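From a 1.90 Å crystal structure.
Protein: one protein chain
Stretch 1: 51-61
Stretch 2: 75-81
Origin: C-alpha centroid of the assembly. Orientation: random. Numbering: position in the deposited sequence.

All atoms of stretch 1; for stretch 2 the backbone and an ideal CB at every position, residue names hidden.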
# COMPACT_ATOMS: atom_id res chain seq x y z
N LYS B 51 1.92 8.52 8.70
CA LYS B 51 0.59 8.75 8.11
C LYS B 51 0.54 8.52 6.59
O LYS B 51 0.65 9.47 5.81
CB LYS B 51 -0.11 10.02 8.59
CG LYS B 51 -1.43 9.70 9.31
CD LYS B 51 -1.88 10.85 10.22
CE LYS B 51 -3.27 10.60 10.80
NZ LYS B 51 -3.23 9.68 11.98
N PRO B 52 0.37 7.26 6.16
CA PRO B 52 0.25 6.09 7.04
C PRO B 52 1.53 5.25 7.26
O PRO B 52 1.43 4.13 7.78
CB PRO B 52 -0.77 5.23 6.28
CG PRO B 52 -0.48 5.54 4.83
CD PRO B 52 0.20 6.90 4.75
N GLY B 53 2.69 5.77 6.88
CA GLY B 53 3.96 5.12 7.18
C GLY B 53 4.19 4.94 8.67
O GLY B 53 4.69 3.91 9.12
N LYS B 54 3.80 5.94 9.46
CA LYS B 54 4.01 5.85 10.90
C LYS B 54 3.23 4.70 11.56
O LYS B 54 3.71 4.09 12.52
CB LYS B 54 3.76 7.21 11.59
CG LYS B 54 2.36 7.46 12.13
CD LYS B 54 2.33 8.70 13.04
CE LYS B 54 2.21 9.98 12.21
NZ LYS B 54 1.78 11.16 13.02
N ASP B 55 2.04 4.39 11.01
CA ASP B 55 1.16 3.35 11.54
C ASP B 55 1.81 1.97 11.50
O ASP B 55 1.51 1.13 12.34
CB ASP B 55 -0.15 3.27 10.75
CG ASP B 55 -1.03 4.52 10.89
OD1 ASP B 55 -0.86 5.30 11.86
OD2 ASP B 55 -1.92 4.80 10.06
N SER B 56 2.69 1.74 10.51
CA SER B 56 3.34 0.43 10.36
C SER B 56 4.82 0.41 10.77
O SER B 56 5.49 -0.62 10.63
CB SER B 56 3.18 -0.09 8.92
OG SER B 56 3.90 0.70 7.97
N TYR B 57 5.31 1.54 11.31
CA TYR B 57 6.76 1.72 11.54
C TYR B 57 7.37 0.68 12.49
O TYR B 57 8.37 0.02 12.13
CB TYR B 57 7.08 3.16 12.00
CG TYR B 57 8.53 3.39 12.37
CD1 TYR B 57 9.50 3.58 11.40
CD2 TYR B 57 8.92 3.42 13.71
CE1 TYR B 57 10.84 3.80 11.74
CE2 TYR B 57 10.25 3.62 14.06
CZ TYR B 57 11.20 3.82 13.08
OH TYR B 57 12.52 4.02 13.43
N GLU B 58 6.78 0.52 13.67
CA GLU B 58 7.30 -0.47 14.64
C GLU B 58 7.41 -1.92 14.12
O GLU B 58 8.40 -2.61 14.37
CB GLU B 58 6.51 -0.44 15.95
CG GLU B 58 6.29 0.95 16.53
CD GLU B 58 7.47 1.49 17.32
OE1 GLU B 58 8.46 0.75 17.53
OE2 GLU B 58 7.40 2.66 17.73
N LEU B 59 6.40 -2.38 13.39
CA LEU B 59 6.39 -3.74 12.85
C LEU B 59 7.45 -3.96 11.76
O LEU B 59 8.06 -5.03 11.68
CB LEU B 59 4.99 -4.06 12.28
CG LEU B 59 4.00 -4.99 13.00
CD1 LEU B 59 4.39 -5.38 14.44
CD2 LEU B 59 2.62 -4.35 12.97
N ARG B 60 7.66 -2.94 10.93
CA ARG B 60 8.68 -3.01 9.87
C ARG B 60 10.08 -2.88 10.49
O ARG B 60 11.02 -3.54 10.04
CB ARG B 60 8.45 -1.91 8.81
CG ARG B 60 7.37 -2.25 7.79
CD ARG B 60 7.12 -1.18 6.72
NE ARG B 60 6.60 0.07 7.31
CZ ARG B 60 7.30 1.19 7.45
NH1 ARG B 60 8.57 1.25 7.02
NH2 ARG B 60 6.75 2.27 8.03
N LYS B 61 10.20 -2.04 11.52
CA LYS B 61 11.45 -1.93 12.29
C LYS B 61 11.86 -3.27 12.92
O LYS B 61 13.05 -3.56 13.00
CB LYS B 61 11.33 -0.86 13.39
CG LYS B 61 12.63 -0.13 13.73
CD LYS B 61 12.62 0.40 15.16
CE LYS B 61 14.03 0.64 15.68
NZ LYS B 61 14.08 1.75 16.68
N UNK B 75 -7.19 1.63 3.59
CA UNK B 75 -6.12 0.70 3.95
C UNK B 75 -4.85 1.04 3.15
O UNK B 75 -4.94 1.69 2.10
CB UNK B 75 -6.55 -0.75 3.69
N UNK B 76 -3.68 0.64 3.67
CA UNK B 76 -2.39 1.02 3.11
C UNK B 76 -1.43 -0.17 3.13
O UNK B 76 -1.28 -0.83 4.16
CB UNK B 76 -1.80 2.20 3.88
N UNK B 77 -0.79 -0.42 2.00
CA UNK B 77 0.26 -1.45 1.91
C UNK B 77 1.65 -0.77 1.92
O UNK B 77 1.84 0.25 1.26
CB UNK B 77 0.08 -2.29 0.65
N UNK B 78 2.59 -1.28 2.72
CA UNK B 78 3.96 -0.79 2.62
C UNK B 78 4.90 -1.96 2.26
O UNK B 78 4.74 -3.04 2.80
CB UNK B 78 4.39 -0.13 3.93
N UNK B 79 5.83 -1.71 1.33
CA UNK B 79 6.83 -2.72 0.88
C UNK B 79 8.23 -2.14 1.11
O UNK B 79 8.61 -1.15 0.50
CB UNK B 79 6.63 -3.09 -0.59
N UNK B 80 8.97 -2.75 2.03
CA UNK B 80 10.35 -2.34 2.31
C UNK B 80 11.27 -2.81 1.16
O UNK B 80 11.22 -3.98 0.77
CB UNK B 80 10.82 -2.91 3.65
N UNK B 81 12.06 -1.88 0.59
CA UNK B 81 13.07 -2.20 -0.44
C UNK B 81 14.46 -1.67 -0.02
O UNK B 81 14.98 -0.71 -0.60
CB UNK B 81 12.66 -1.60 -1.79

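Stretch 2 is an extended strand over positions 75 to 80, and the helix of stretch 1 runs across it with an angle of 45° between their N-to-C directions and a closest axial approach of 9.3 Å. The alternation of an extended chain sends the CA-to-CB bonds of 76, 78 and 80 toward stretch 1 and those of 75, 77 and 79 away from it.

Position 75 has phi/psi of -141/156, and no atom of stretch 1 lies within 5.5 Å of its ideal CB. Stretch 1 sets no limit on size or polarity here. The residue is Trp75, whose indole, at chi1 of 61° (p), stays clear of stretch 1.

At position 76 the ideal CB lies 3.7 Å from Pro52 CG. The proline, which follows a cis peptide bond, presents its ring to the strand at van der Waals distance and offers no polar group on that surface. A small apolar side chain would suit this closeness; a longer one would need a rotamer that avoids the ring. The deposited residue is Ala76, and its methyl packs on the proline.

Position 77 again points away and meets nothing of stretch 1, so many side chains would be compatible, with beta-branched or other apolar types common in such a strand. It is Leu77, in the t, p rotamer.

Position 78 faces the middle of the contact. The ideal CB of 78 is 4.0 Å from Arg60 CD and 4.2 Å from Ser56 OG, while Gly53, lacking a side chain, exposes its CA nearby. The Arg60 guanidinium is already engaged within stretch 1: Arg60 NE donates to Ser56 OG at 2.8 Å, and Arg60 NH2 makes a weak hydrogen bond to Gly53 O at 2.8 Å. A flexible apolar chain could cover this arrangement, although leucine, isoleucine or a modest polar group would also be conceivable. Met78 is found, with chi angles t, p, p. Met78 CG lies over one face of the guanidinium, 3.7 Å from Arg60 NE, and Met78 CE is 3.8 Å from Gly53 CA. The thioether chain thus spans from the arginine to Gly53.

Position 79 points away, with nothing of stretch 1 near its ideal CB, and leaves the choice open. Thr79 occupies it, at chi1 of -60° (m).

The ideal CB at position 80 is 5.1 Å from Arg60 CD, far enough to leave room for a side chain of some length. The positive guanidinium favours an acidic group, while glutamine or another acceptor could also serve. Glu80, with chi1 t and chi2 p, brings OE1 to the guanidinium edge, near its plane: Arg60 NH1 donates to Glu80 OE1 at 3.1 Å with an angle of 154°, a hydrogen bond within a salt bridge.

Position 81 lies beyond the strand and out of reach of stretch 1, which therefore gives no guidance. It is Thr81, whose OG1 is hydrogen-bonded elsewhere in the structure.

Stretch 2, residues 75-81: WALMTET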
# COMPACT_ATOMS: atom_id res chain seq x y z
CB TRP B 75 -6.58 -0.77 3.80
CG TRP B 75 -6.99 -1.19 2.41
CD1 TRP B 75 -8.25 -1.13 1.86
CD2 TRP B 75 -6.14 -1.73 1.39
NE1 TRP B 75 -8.23 -1.61 0.58
CE2 TRP B 75 -6.94 -1.98 0.26
CE3 TRP B 75 -4.77 -2.03 1.32
CZ2 TRP B 75 -6.43 -2.51 -0.93
CZ3 TRP B 75 -4.26 -2.56 0.14
CH2 TRP B 75 -5.09 -2.79 -0.97
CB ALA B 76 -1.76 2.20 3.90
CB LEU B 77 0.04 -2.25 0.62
CG LEU B 77 1.23 -3.16 0.24
CD1 LEU B 77 1.32 -4.41 1.13
CD2 LEU B 77 1.07 -3.52 -1.24
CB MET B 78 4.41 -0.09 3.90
CG MET B 78 5.78 0.61 3.79
SD MET B 78 5.88 2.12 2.83
CE MET B 78 4.98 3.33 4.00
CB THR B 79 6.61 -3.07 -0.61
OG1 THR B 79 5.29 -3.61 -0.80
CG2 THR B 79 7.56 -4.23 -1.08
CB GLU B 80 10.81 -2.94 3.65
CG GLU B 80 11.85 -2.12 4.41
CD GLU B 80 11.29 -0.94 5.18
OE1 GLU B 80 10.09 -0.59 5.05
OE2 GLU B 80 12.09 -0.35 5.95
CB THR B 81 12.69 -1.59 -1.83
OG1 THR B 81 12.61 -0.16 -1.73
CG2 THR B 81 11.30 -2.04 -2.30
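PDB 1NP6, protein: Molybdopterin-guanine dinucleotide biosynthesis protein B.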